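Local coordinates for protein quercetin 2,3-dioxygenase (Escherichia coli, PDB 1TQ5) that cleaves the flavonol quercetin with dioxygen in vitro, releasing carbon monoxide, as a metal-dependent bicupin of the pirin family whose physiological role is unknown, at residues Q91-S94 and G98-H101; E63-V68 and M160-W165; H75-G80 and P128-R133; S38-I43 and R182-V187. All coordinates share one frame; numbering follows the deposited sequence.

Contact 1: residues Q91-S94 and G98-H101. With CD (cadmium ion), chain B.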
loop_
_atom_site.group_PDB
_atom_site.type_symbol
_atom_site.label_atom_id
_atom_site.label_comp_id
_atom_site.label_asym_id
_atom_site.label_seq_id
_atom_site.Cartn_x
_atom_site.Cartn_y
_atom_site.Cartn_z
ATOM N N GLN A 91 -0.411 -9.479 -2.598
ATOM C CA GLN A 91 0.598 -10.180 -3.365
ATOM C C GLN A 91 1.816 -9.281 -3.247
ATOM O O GLN A 91 1.680 -8.066 -3.123
ATOM C CB GLN A 91 0.186 -10.347 -4.836
ATOM C CG GLN A 91 0.441 -9.140 -5.743
ATOM C CD GLN A 91 0.017 -9.389 -7.183
ATOM O OE1 GLN A 91 -0.129 -10.531 -7.609
ATOM N NE2 GLN A 91 -0.172 -8.314 -7.941
ATOM N N ILE A 92 3.002 -9.869 -3.229
ATOM C CA ILE A 92 4.201 -9.057 -3.149
ATOM C C ILE A 92 5.246 -9.622 -4.091
ATOM O O ILE A 92 5.317 -10.834 -4.304
ATOM C CB ILE A 92 4.758 -8.988 -1.709
ATOM C CG1 ILE A 92 5.886 -7.952 -1.645
ATOM C CG2 ILE A 92 5.260 -10.350 -1.268
ATOM C CD1 ILE A 92 6.369 -7.646 -0.238
HETATM N N MSE A 93 6.044 -8.733 -4.665
HETATM C CA MSE A 93 7.086 -9.126 -5.598
HETATM C C MSE A 93 8.341 -8.287 -5.368
HETATM O O MSE A 93 8.260 -7.070 -5.189
HETATM C CB MSE A 93 6.575 -8.922 -7.024
HETATM C CG MSE A 93 7.486 -9.405 -8.133
HETATM SE SE MSE A 93 6.728 -9.082 -9.751
HETATM C CE MSE A 93 7.306 -7.401 -10.053
ATOM N N SER A 94 9.493 -8.944 -5.354
ATOM C CA SER A 94 10.766 -8.261 -5.186
ATOM C C SER A 94 11.430 -8.242 -6.555
ATOM O O SER A 94 11.750 -9.295 -7.103
ATOM C CB SER A 94 11.661 -9.016 -4.198
ATOM O OG SER A 94 11.126 -8.994 -2.887
ATOM N N GLY A 98 16.446 -7.847 -11.222
ATOM C CA GLY A 98 15.743 -7.495 -12.443
ATOM C C GLY A 98 14.576 -8.427 -12.694
ATOM O O GLY A 98 14.642 -9.609 -12.356
ATOM N N ILE A 99 13.506 -7.908 -13.290
ATOM C CA ILE A 99 12.335 -8.733 -13.554
ATOM C C ILE A 99 11.307 -7.973 -14.395
ATOM O O ILE A 99 11.279 -6.743 -14.404
ATOM C CB ILE A 99 11.692 -9.187 -12.206
ATOM C CG1 ILE A 99 11.216 -10.640 -12.296
ATOM C CG2 ILE A 99 10.556 -8.245 -11.814
ATOM C CD1 ILE A 99 10.082 -10.883 -13.249
ATOM N N ARG A 100 10.478 -8.715 -15.119
ATOM C CA ARG A 100 9.433 -8.127 -15.944
ATOM C C ARG A 100 8.101 -8.738 -15.531
ATOM O O ARG A 100 8.031 -9.921 -15.195
ATOM C CB ARG A 100 9.691 -8.414 -17.425
ATOM C CG ARG A 100 10.717 -7.495 -18.069
ATOM C CD ARG A 100 11.090 -7.963 -19.470
ATOM N NE ARG A 100 11.852 -9.209 -19.444
ATOM C CZ ARG A 100 13.039 -9.352 -18.859
ATOM N NH1 ARG A 100 13.612 -8.323 -18.247
ATOM N NH2 ARG A 100 13.652 -10.528 -18.880
ATOM N N HIS A 101 7.043 -7.938 -15.534
ATOM C CA HIS A 101 5.745 -8.476 -15.167
ATOM C C HIS A 101 4.615 -7.683 -15.786
ATOM O O HIS A 101 4.823 -6.604 -16.338
ATOM C CB HIS A 101 5.569 -8.505 -13.642
ATOM C CG HIS A 101 5.254 -7.171 -13.038
ATOM N ND1 HIS A 101 4.375 -7.021 -11.988
ATOM C CD2 HIS A 101 5.701 -5.927 -13.333
ATOM C CE1 HIS A 101 4.292 -5.743 -11.663
ATOM N NE2 HIS A 101 5.086 -5.057 -12.463
HETATM CD CD CD B . 5.026 -2.488 -12.657
HETATM O O HOH W 1 5.227 0.148 -13.026
HETATM O O HOH W 2 3.750 -1.818 -10.580
#
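The torsions of selenomethionine Met93 and of the metal ligand His101 bring the two together. The Met93 chain runs straight from the strand, with CG trans to the backbone N (chi1 -174°), and then bends at chi3 (87°). The bend lays the terminal methyl CE over the His101 ring. His101 has its CG placed between the backbone N and the carbonyl carbon (chi1 77°), and its ring turns one face to that methyl. CE sits 3.6 Å from the ring centroid and almost on the ring normal, a CH-pi contact. Its nearest ring atom is ND1, with Met93 CE to His101 ND1 at 3.5 Å. The selenium SE lies farther out and oblique to the ring. The same methyl also meets the branch methyl of Ile99, with Met93 CE to Ile99 CG2 at 3.8 Å. The metal bond lies at the ring edge, where His101 NE2 binds the cadmium ion at 2.6 Å. Two waters and His59 also bind this ion. ND1 makes a weak hydrogen bond to Glu103. Strands 90-94 and 99-104 belong to different sheets, so Met93 joins them through its methyl on one face of the ligand ring. His101 belongs with His57, His59 and, by similarity, Glu103 to a divalent-metal site of three histidines and a glutamate inside the barrel, as is typical of cupins.

Contact 2: residues E63-V68 and M160-W165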
loop_
_atom_site.group_PDB
_atom_site.type_symbol
_atom_site.label_atom_id
_atom_site.label_comp_id
_atom_site.label_asym_id
_atom_site.label_seq_id
_atom_site.Cartn_x
_atom_site.Cartn_y
_atom_site.Cartn_z
ATOM N N GLU A 63 10.416 -3.411 -3.872
ATOM C CA GLU A 63 9.415 -4.344 -3.366
ATOM C C GLU A 63 8.070 -3.802 -3.829
ATOM O O GLU A 63 7.677 -2.701 -3.440
ATOM C CB GLU A 63 9.447 -4.402 -1.833
ATOM C CG GLU A 63 10.791 -4.832 -1.242
ATOM C CD GLU A 63 11.120 -6.295 -1.509
ATOM O OE1 GLU A 63 10.585 -7.172 -0.799
ATOM O OE2 GLU A 63 11.908 -6.568 -2.439
ATOM N N ILE A 64 7.376 -4.564 -4.667
ATOM C CA ILE A 64 6.081 -4.139 -5.186
ATOM C C ILE A 64 4.940 -4.918 -4.550
ATOM O O ILE A 64 4.803 -6.124 -4.756
ATOM C CB ILE A 64 5.997 -4.328 -6.713
ATOM C CG1 ILE A 64 7.220 -3.709 -7.389
ATOM C CG2 ILE A 64 4.723 -3.681 -7.239
ATOM C CD1 ILE A 64 7.369 -2.225 -7.159
ATOM N N LEU A 65 4.116 -4.215 -3.782
ATOM C CA LEU A 65 2.988 -4.836 -3.106
ATOM C C LEU A 65 1.658 -4.416 -3.720
ATOM O O LEU A 65 1.446 -3.240 -4.009
ATOM C CB LEU A 65 2.995 -4.448 -1.631
ATOM C CG LEU A 65 1.730 -4.800 -0.847
ATOM C CD1 LEU A 65 1.701 -6.291 -0.554
ATOM C CD2 LEU A 65 1.705 -4.001 0.440
ATOM N N THR A 66 0.763 -5.380 -3.914
ATOM C CA THR A 66 -0.557 -5.097 -4.469
ATOM C C THR A 66 -1.658 -5.502 -3.481
ATOM O O THR A 66 -1.602 -6.579 -2.892
ATOM C CB THR A 66 -0.812 -5.884 -5.772
ATOM O OG1 THR A 66 0.257 -5.653 -6.702
ATOM C CG2 THR A 66 -2.132 -5.451 -6.396
ATOM N N TYR A 67 -2.640 -4.628 -3.295
ATOM C CA TYR A 67 -3.778 -4.912 -2.429
ATOM C C TYR A 67 -5.040 -4.694 -3.262
ATOM O O TYR A 67 -5.333 -3.572 -3.673
ATOM C CB TYR A 67 -3.783 -3.993 -1.202
ATOM C CG TYR A 67 -4.948 -4.236 -0.263
ATOM C CD1 TYR A 67 -5.454 -5.524 -0.066
ATOM C CD2 TYR A 67 -5.530 -3.186 0.445
ATOM C CE1 TYR A 67 -6.510 -5.762 0.812
ATOM C CE2 TYR A 67 -6.588 -3.413 1.329
ATOM C CZ TYR A 67 -7.072 -4.706 1.505
ATOM O OH TYR A 67 -8.110 -4.944 2.375
ATOM N N VAL A 68 -5.762 -5.780 -3.532
ATOM C CA VAL A 68 -6.980 -5.718 -4.333
ATOM C C VAL A 68 -8.191 -5.384 -3.469
ATOM O O VAL A 68 -8.495 -6.086 -2.504
ATOM C CB VAL A 68 -7.238 -7.055 -5.059
ATOM C CG1 VAL A 68 -8.447 -6.925 -5.972
ATOM C CG2 VAL A 68 -5.999 -7.460 -5.861
HETATM N N MSE A 160 10.588 -2.698 7.847
HETATM C CA MSE A 160 9.270 -2.088 7.972
HETATM C C MSE A 160 8.166 -3.107 8.207
HETATM O O MSE A 160 8.267 -4.260 7.796
HETATM C CB MSE A 160 8.943 -1.274 6.710
HETATM C CG MSE A 160 8.576 -2.105 5.478
HETATM SE SE MSE A 160 6.851 -2.689 5.471
HETATM C CE MSE A 160 6.023 -1.200 4.868
ATOM N N GLU A 161 7.110 -2.664 8.879
ATOM C CA GLU A 161 5.956 -3.508 9.145
ATOM C C GLU A 161 4.716 -2.829 8.571
ATOM O O GLU A 161 4.597 -1.604 8.609
ATOM C CB GLU A 161 5.758 -3.701 10.646
ATOM C CG GLU A 161 6.910 -4.370 11.357
ATOM C CD GLU A 161 6.584 -4.642 12.808
ATOM O OE1 GLU A 161 6.098 -3.710 13.487
ATOM O OE2 GLU A 161 6.815 -5.778 13.273
ATOM N N LEU A 162 3.801 -3.632 8.044
ATOM C CA LEU A 162 2.555 -3.131 7.480
ATOM C C LEU A 162 1.406 -3.895 8.124
ATOM O O LEU A 162 1.412 -5.124 8.171
ATOM C CB LEU A 162 2.511 -3.341 5.960
ATOM C CG LEU A 162 1.182 -3.009 5.258
ATOM C CD1 LEU A 162 0.835 -1.530 5.445
ATOM C CD2 LEU A 162 1.285 -3.350 3.770
ATOM N N TYR A 163 0.430 -3.156 8.631
ATOM C CA TYR A 163 -0.732 -3.749 9.269
ATOM C C TYR A 163 -2.000 -3.332 8.542
ATOM O O TYR A 163 -2.086 -2.218 8.018
ATOM C CB TYR A 163 -0.858 -3.268 10.713
ATOM C CG TYR A 163 0.294 -3.610 11.621
ATOM C CD1 TYR A 163 0.230 -4.713 12.469
ATOM C CD2 TYR A 163 1.440 -2.817 11.652
ATOM C CE1 TYR A 163 1.277 -5.016 13.331
ATOM C CE2 TYR A 163 2.493 -3.110 12.507
ATOM C CZ TYR A 163 2.405 -4.212 13.345
ATOM O OH TYR A 163 3.449 -4.510 14.194
ATOM N N ARG A 164 -2.969 -4.238 8.492
ATOM C CA ARG A 164 -4.273 -3.929 7.926
ATOM C C ARG A 164 -5.114 -3.882 9.199
ATOM O O ARG A 164 -5.236 -4.880 9.906
ATOM C CB ARG A 164 -4.780 -5.031 6.999
ATOM C CG ARG A 164 -6.214 -4.785 6.556
ATOM C CD ARG A 164 -6.658 -5.721 5.443
ATOM N NE ARG A 164 -6.550 -7.134 5.793
ATOM C CZ ARG A 164 -6.955 -8.123 5.001
ATOM N NH1 ARG A 164 -6.819 -9.384 5.389
ATOM N NH2 ARG A 164 -7.500 -7.851 3.820
ATOM N N TRP A 165 -5.672 -2.713 9.492
ATOM C CA TRP A 165 -6.441 -2.513 10.710
ATOM C C TRP A 165 -7.927 -2.281 10.447
ATOM O O TRP A 165 -8.316 -1.246 9.902
ATOM C CB TRP A 165 -5.867 -1.302 11.453
ATOM C CG TRP A 165 -5.857 -1.415 12.944
ATOM C CD1 TRP A 165 -6.796 -2.016 13.734
ATOM C CD2 TRP A 165 -4.875 -0.871 13.831
ATOM N NE1 TRP A 165 -6.458 -1.880 15.058
ATOM C CE2 TRP A 165 -5.283 -1.181 15.147
ATOM C CE3 TRP A 165 -3.688 -0.152 13.643
ATOM C CZ2 TRP A 165 -4.544 -0.797 16.271
ATOM C CZ3 TRP A 165 -2.952 0.231 14.761
ATOM C CH2 TRP A 165 -3.385 -0.094 16.058
#
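Leu65 and Leu162 meet tip to tip across the interface of the two cupin domains of this bicupin. Leu65 CD2 and Leu162 CD2 are 3.4 Å apart, closer than two methyl groups normally sit. In both leucines chi1 is near 180°, which extends the branches toward each other between strands 63-70 and 161-167. The strands themselves stay apart, with Leu65 CA and Leu162 CA separated by 10.7 Å. Beside this apolar pair, Tyr67 and Arg164 cross at about a right angle. The Arg164 chain bends at chi3 (58°), and its guanidinium stands 74° from the tyrosine ring plane.

In the next shell, Leu145 packs on both leucines and Phe226 on Leu162. Phe90 stacks on the Tyr67 ring. The main polar partner of Tyr67 OH is Glu222, while Arg164 is held by Gln142 and by the carbonyl of Gly88. A phenylalanine in place of Tyr67 would probably leave Glu222 without this hydroxyl partner and cost Arg164 one weak bond between the domains. That bond is nearly straight, at 165°: Arg164 NH2 donates it to Tyr67 OH over 3.3 Å, with the hydroxyl at the guanidinium edge.

Contact 3: residues H75-G80 and P128-R133; sequences HQDSMG and PRYEQR
The rings of His75 and Tyr130 form an offset stack, with centroids 4.1 Å apart and planes only 7° from parallel. Both side chains are extended at the first torsion (chi1 167° for His75, 175° for Tyr130), which carries each ring well out from its own strand. They come from facing strands and slide past each other in opposite directions. Tyr130 CE1 lies 3.7 Å above the His75 plane, over the middle of the imidazole. Seen from the tyrosine, His75 CE1 is displaced toward the rim of the ring. Among the nearest atoms are His75 CE1 and Tyr130 CD1, at 3.8 Å. Asp77 takes another conformation, with CG between the backbone N and the carbonyl carbon. This leaves OD1 near the edge of the imidazole and 3.9 Å from Tyr130 CB. The carboxylate plane is nearly perpendicular to the tyrosine ring.

The stack joins strand 72-77 of one sheet to strand 129-133 of the other in the N-terminal domain. Tyr130 OH hydrogen-bonds to the side-chain oxygen of Gln91, and Glu103, a probable metal ligand by similarity, touches His75. An alanine at His75 would probably open a gap over the Tyr130 face and leave that ring without its stacking partner. Neither His75 ND1 nor His75 NE2 has a hydrogen-bonding partner in the model, although the contact buries both. The chemistry here is thus that of flat ring surfaces, not of polar bonds between the strands.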
loop_
_atom_site.group_PDB
_atom_site.type_symbol
_atom_site.label_atom_id
_atom_site.label_comp_id
_atom_site.label_asym_id
_atom_site.label_seq_id
_atom_site.Cartn_x
_atom_site.Cartn_y
_atom_site.Cartn_z
ATOM N N HIS A 75 -1.774 -11.838 -12.320
ATOM C CA HIS A 75 -0.355 -11.530 -12.371
ATOM C C HIS A 75 0.437 -12.518 -13.229
ATOM O O HIS A 75 0.163 -13.719 -13.228
ATOM C CB HIS A 75 0.214 -11.503 -10.948
ATOM C CG HIS A 75 1.708 -11.501 -10.886
ATOM N ND1 HIS A 75 2.462 -12.646 -11.036
ATOM C CD2 HIS A 75 2.592 -10.493 -10.686
ATOM C CE1 HIS A 75 3.744 -12.345 -10.928
ATOM N NE2 HIS A 75 3.849 -11.046 -10.717
ATOM N N GLN A 76 1.417 -11.989 -13.958
ATOM C CA GLN A 76 2.298 -12.782 -14.810
ATOM C C GLN A 76 3.685 -12.143 -14.743
ATOM O O GLN A 76 3.816 -10.923 -14.858
ATOM C CB GLN A 76 1.787 -12.782 -16.252
ATOM C CG GLN A 76 0.492 -13.563 -16.446
ATOM C CD GLN A 76 -0.118 -13.361 -17.819
ATOM O OE1 GLN A 76 0.510 -13.636 -18.842
ATOM N NE2 GLN A 76 -1.354 -12.880 -17.848
ATOM N N ASP A 77 4.724 -12.951 -14.554
ATOM C CA ASP A 77 6.065 -12.386 -14.467
ATOM C C ASP A 77 7.125 -13.148 -15.247
ATOM O O ASP A 77 6.933 -14.312 -15.598
ATOM C CB ASP A 77 6.491 -12.271 -13.001
ATOM C CG ASP A 77 6.640 -13.622 -12.322
ATOM O OD1 ASP A 77 6.673 -13.656 -11.074
ATOM O OD2 ASP A 77 6.733 -14.645 -13.032
ATOM N N SER A 78 8.236 -12.465 -15.520
ATOM C CA SER A 78 9.366 -13.040 -16.237
ATOM C C SER A 78 9.857 -14.215 -15.405
ATOM O O SER A 78 10.917 -14.166 -14.782
ATOM C CB SER A 78 10.475 -11.996 -16.390
ATOM O OG SER A 78 11.587 -12.526 -17.091
HETATM N N MSE A 79 9.050 -15.265 -15.401
HETATM C CA MSE A 79 9.305 -16.485 -14.653
HETATM C C MSE A 79 8.133 -17.367 -15.070
HETATM O O MSE A 79 7.681 -17.306 -16.213
HETATM C CB MSE A 79 9.231 -16.207 -13.150
HETATM C CG MSE A 79 10.415 -16.686 -12.330
HETATM SE SE MSE A 79 11.851 -15.581 -12.381
HETATM C CE MSE A 79 13.161 -16.739 -12.907
ATOM N N GLY A 80 7.627 -18.174 -14.152
ATOM C CA GLY A 80 6.499 -19.015 -14.491
ATOM C C GLY A 80 5.308 -18.597 -13.661
ATOM O O GLY A 80 4.211 -19.146 -13.791
ATOM N N PRO A 128 15.109 -12.187 -7.229
ATOM C CA PRO A 128 13.688 -12.044 -7.562
ATOM C C PRO A 128 12.809 -13.089 -6.886
ATOM O O PRO A 128 13.129 -14.276 -6.893
ATOM C CB PRO A 128 13.681 -12.186 -9.079
ATOM C CG PRO A 128 15.001 -11.589 -9.471
ATOM C CD PRO A 128 15.934 -12.195 -8.452
ATOM N N ARG A 129 11.696 -12.646 -6.310
ATOM C CA ARG A 129 10.778 -13.556 -5.636
ATOM C C ARG A 129 9.343 -13.063 -5.735
ATOM O O ARG A 129 9.090 -11.861 -5.836
ATOM C CB ARG A 129 11.163 -13.701 -4.167
ATOM C CG ARG A 129 11.131 -12.391 -3.411
ATOM C CD ARG A 129 10.100 -12.406 -2.298
ATOM N NE ARG A 129 9.929 -11.069 -1.740
ATOM C CZ ARG A 129 9.235 -10.791 -0.643
ATOM N NH1 ARG A 129 8.636 -11.763 0.036
ATOM N NH2 ARG A 129 9.147 -9.536 -0.225
ATOM N N TYR A 130 8.404 -14.002 -5.710
ATOM C CA TYR A 130 6.994 -13.665 -5.785
ATOM C C TYR A 130 6.192 -14.467 -4.780
ATOM O O TYR A 130 6.213 -15.700 -4.793
ATOM C CB TYR A 130 6.430 -13.934 -7.177
ATOM C CG TYR A 130 4.939 -13.692 -7.239
ATOM C CD1 TYR A 130 4.426 -12.397 -7.172
ATOM C CD2 TYR A 130 4.040 -14.759 -7.290
ATOM C CE1 TYR A 130 3.056 -12.166 -7.149
ATOM C CE2 TYR A 130 2.666 -14.541 -7.266
ATOM C CZ TYR A 130 2.182 -13.238 -7.193
ATOM O OH TYR A 130 0.827 -13.007 -7.147
ATOM N N GLU A 131 5.476 -13.763 -3.914
ATOM C CA GLU A 131 4.660 -14.419 -2.913
ATOM C C GLU A 131 3.254 -13.844 -2.866
ATOM O O GLU A 131 3.022 -12.673 -3.183
ATOM C CB GLU A 131 5.315 -14.310 -1.534
ATOM C CG GLU A 131 6.605 -15.095 -1.416
ATOM C CD GLU A 131 7.104 -15.168 0.010
ATOM O OE1 GLU A 131 6.410 -15.777 0.851
ATOM O OE2 GLU A 131 8.186 -14.611 0.286
ATOM N N GLN A 132 2.313 -14.690 -2.479
ATOM C CA GLN A 132 0.921 -14.291 -2.384
ATOM C C GLN A 132 0.379 -15.004 -1.163
ATOM O O GLN A 132 0.779 -16.134 -0.883
ATOM C CB GLN A 132 0.171 -14.733 -3.643
ATOM C CG GLN A 132 -1.182 -14.076 -3.866
ATOM C CD GLN A 132 -2.287 -14.650 -2.997
ATOM O OE1 GLN A 132 -2.498 -15.864 -2.959
ATOM N NE2 GLN A 132 -3.009 -13.774 -2.303
ATOM N N ARG A 133 -0.515 -14.351 -0.431
ATOM C CA ARG A 133 -1.088 -14.970 0.758
ATOM C C ARG A 133 -2.536 -14.588 0.996
ATOM O O ARG A 133 -2.955 -13.457 0.728
ATOM C CB ARG A 133 -0.265 -14.608 2.002
ATOM C CG ARG A 133 -0.825 -15.183 3.308
ATOM C CD ARG A 133 0.273 -15.377 4.336
ATOM N NE ARG A 133 -0.160 -16.174 5.483
ATOM C CZ ARG A 133 0.674 -16.704 6.376
ATOM N NH1 ARG A 133 1.982 -16.526 6.250
ATOM N NH2 ARG A 133 0.207 -17.401 7.403
#

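Contact 4: residues S38-I43 and R182-V187; sequences SALRVI and RVWIQV
Leu40 and Trp184 make the main apolar contact between strands 40-48 and 182-187. It is a CH-pi contact, with the methyl CD2 of Leu40 over the face of the Trp184 indole. Leu40 CD2 stands 4.2 Å from the centroid of the five-membered ring of Trp184, 27° off its normal. It comes nearest at the root of the ring, with Leu40 CD2 to Trp184 CG at 3.8 Å. The same methyl is 3.9 Å from Trp184 CB. The two side chains cross at about a right angle. Both have chi1 close to 180°, and reaching out this way they span the 8.5 Å between Leu40 CA and Trp184 CA. Phe24 meets the indole as well, with its ring inclined to it.

A looser contact sets a methyl against an amide, where Ile43 CG2 is 4.5 Å from Gln186 CD.

Hydrogen bonding acts along strand 182-187, not across the contact. Trp184 NE1 donates to Gln186 OE1 over 3.1 Å at 164°. The acceptor lies close to the indole plane, and the donor lies in the carbonyl plane of the amide. This bond satisfies the buried N-H of the indole and probably fixes the rotation of the ring. The amide nitrogen of Gln186 bonds to Tyr115 OH.

Backbone geometry adds a classic beta bulge at Arg41 and Val42, opposite Trp118 of the neighbouring strand. The contact joins sheets of the two cupin domains, which stand face to face, as in the bicupin fold of pirins.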
loop_
_atom_site.group_PDB
_atom_site.type_symbol
_atom_site.label_atom_id
_atom_site.label_comp_id
_atom_site.label_asym_id
_atom_site.label_seq_id
_atom_site.Cartn_x
_atom_site.Cartn_y
_atom_site.Cartn_z
ATOM N N SER A 38 9.926 8.025 3.743
ATOM C CA SER A 38 10.869 7.009 4.208
ATOM C C SER A 38 11.001 5.954 3.106
ATOM O O SER A 38 11.179 6.304 1.939
ATOM C CB SER A 38 10.385 6.368 5.514
ATOM O OG SER A 38 11.335 5.430 6.005
ATOM N N ALA A 39 10.904 4.674 3.464
ATOM C CA ALA A 39 11.015 3.596 2.478
ATOM C C ALA A 39 9.765 3.474 1.595
ATOM O O ALA A 39 9.771 2.760 0.591
ATOM C CB ALA A 39 11.284 2.268 3.180
ATOM N N LEU A 40 8.696 4.166 1.973
ATOM C CA LEU A 40 7.457 4.132 1.194
ATOM C C LEU A 40 7.597 5.124 0.047
ATOM O O LEU A 40 7.598 6.336 0.254
ATOM C CB LEU A 40 6.268 4.505 2.080
ATOM C CG LEU A 40 4.877 4.366 1.462
ATOM C CD1 LEU A 40 4.680 2.947 0.934
ATOM C CD2 LEU A 40 3.829 4.711 2.506
ATOM N N ARG A 41 7.713 4.604 -1.168
ATOM C CA ARG A 41 7.909 5.455 -2.326
ATOM C C ARG A 41 6.685 5.693 -3.203
ATOM O O ARG A 41 6.532 6.772 -3.771
ATOM C CB ARG A 41 9.043 4.886 -3.190
ATOM C CG ARG A 41 10.409 4.839 -2.495
ATOM C CD ARG A 41 10.784 6.203 -1.933
ATOM N NE ARG A 41 12.165 6.259 -1.471
ATOM C CZ ARG A 41 13.227 6.197 -2.271
ATOM N NH1 ARG A 41 13.070 6.073 -3.583
ATOM N NH2 ARG A 41 14.450 6.259 -1.758
ATOM N N VAL A 42 5.815 4.695 -3.307
ATOM C CA VAL A 42 4.637 4.816 -4.161
ATOM C C VAL A 42 3.352 4.224 -3.570
ATOM O O VAL A 42 3.371 3.167 -2.937
ATOM C CB VAL A 42 4.888 4.108 -5.518
ATOM C CG1 VAL A 42 3.694 4.280 -6.438
ATOM C CG2 VAL A 42 6.153 4.650 -6.177
ATOM N N ILE A 43 2.246 4.939 -3.764
ATOM C CA ILE A 43 0.919 4.481 -3.359
ATOM C C ILE A 43 0.001 4.955 -4.466
ATOM O O ILE A 43 -0.377 6.134 -4.529
ATOM C CB ILE A 43 0.398 5.079 -2.027
ATOM C CG1 ILE A 43 1.060 4.403 -0.831
ATOM C CG2 ILE A 43 -1.114 4.829 -1.910
ATOM C CD1 ILE A 43 2.513 4.673 -0.714
ATOM N N ARG A 182 8.956 6.483 11.474
ATOM C CA ARG A 182 7.839 7.212 10.906
ATOM C C ARG A 182 6.671 6.295 10.584
ATOM O O ARG A 182 6.842 5.089 10.415
ATOM C CB ARG A 182 8.299 7.940 9.647
ATOM C CG ARG A 182 9.483 8.860 9.889
ATOM C CD ARG A 182 9.595 9.886 8.793
ATOM N NE ARG A 182 10.624 10.877 9.071
ATOM C CZ ARG A 182 10.813 11.965 8.336
ATOM N NH1 ARG A 182 10.038 12.194 7.284
ATOM N NH2 ARG A 182 11.775 12.824 8.649
ATOM N N VAL A 183 5.481 6.880 10.495
ATOM C CA VAL A 183 4.282 6.111 10.210
ATOM C C VAL A 183 3.384 6.746 9.162
ATOM O O VAL A 183 3.142 7.953 9.176
ATOM C CB VAL A 183 3.434 5.913 11.489
ATOM C CG1 VAL A 183 2.099 5.273 11.141
ATOM C CG2 VAL A 183 4.185 5.051 12.482
ATOM N N TRP A 184 2.901 5.919 8.244
ATOM C CA TRP A 184 1.978 6.394 7.237
ATOM C C TRP A 184 0.710 5.590 7.392
ATOM O O TRP A 184 0.739 4.357 7.473
ATOM C CB TRP A 184 2.506 6.205 5.819
ATOM C CG TRP A 184 1.553 6.742 4.787
ATOM C CD1 TRP A 184 0.449 6.110 4.272
ATOM C CD2 TRP A 184 1.599 8.028 4.160
ATOM N NE1 TRP A 184 -0.185 6.921 3.364
ATOM C CE2 TRP A 184 0.498 8.104 3.274
ATOM C CE3 TRP A 184 2.465 9.124 4.256
ATOM C CZ2 TRP A 184 0.243 9.235 2.487
ATOM C CZ3 TRP A 184 2.209 10.250 3.470
ATOM C CH2 TRP A 184 1.109 10.292 2.598
ATOM N N ILE A 185 -0.404 6.293 7.475
ATOM C CA ILE A 185 -1.675 5.620 7.584
ATOM C C ILE A 185 -2.498 5.988 6.365
ATOM O O ILE A 185 -2.724 7.172 6.084
ATOM C CB ILE A 185 -2.429 6.031 8.854
ATOM C CG1 ILE A 185 -1.660 5.534 10.083
ATOM C CG2 ILE A 185 -3.850 5.467 8.810
ATOM C CD1 ILE A 185 -2.284 5.910 11.398
ATOM N N GLN A 186 -2.931 4.963 5.642
ATOM C CA GLN A 186 -3.748 5.137 4.452
ATOM C C GLN A 186 -5.128 4.584 4.791
ATOM O O GLN A 186 -5.260 3.405 5.142
ATOM C CB GLN A 186 -3.157 4.340 3.289
ATOM C CG GLN A 186 -3.852 4.569 1.942
ATOM C CD GLN A 186 -3.769 6.012 1.479
ATOM O OE1 GLN A 186 -2.851 6.751 1.857
ATOM N NE2 GLN A 186 -4.725 6.423 0.651
ATOM N N VAL A 187 -6.149 5.432 4.708
ATOM C CA VAL A 187 -7.500 4.984 5.003
ATOM C C VAL A 187 -8.079 4.317 3.751
ATOM O O VAL A 187 -8.352 4.982 2.749
ATOM C CB VAL A 187 -8.414 6.155 5.418
ATOM C CG1 VAL A 187 -9.788 5.613 5.835
ATOM C CG2 VAL A 187 -7.786 6.936 6.575
#

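In the fold
Contacts 1 and 3 lie within the N-terminal cupin domain, their centres 6 Å apart. Both join its seven-stranded antiparallel sheet to its four-stranded sheet. Contacts 2 and 4, with centres 10 Å apart, instead join that seven-stranded sheet to the large mixed sheet of the C-terminal half. Contact 2 connects to the first pair through adjacent strands 63-70 and 90-94 and through a salt bridge between Glu63 and Arg129. Along the chain the loops are nested: contact 1 inside 3, 3 inside 2, and 2 inside 4. One sheet thus shares in both the metal-bearing barrel and the face-to-face union of the domains.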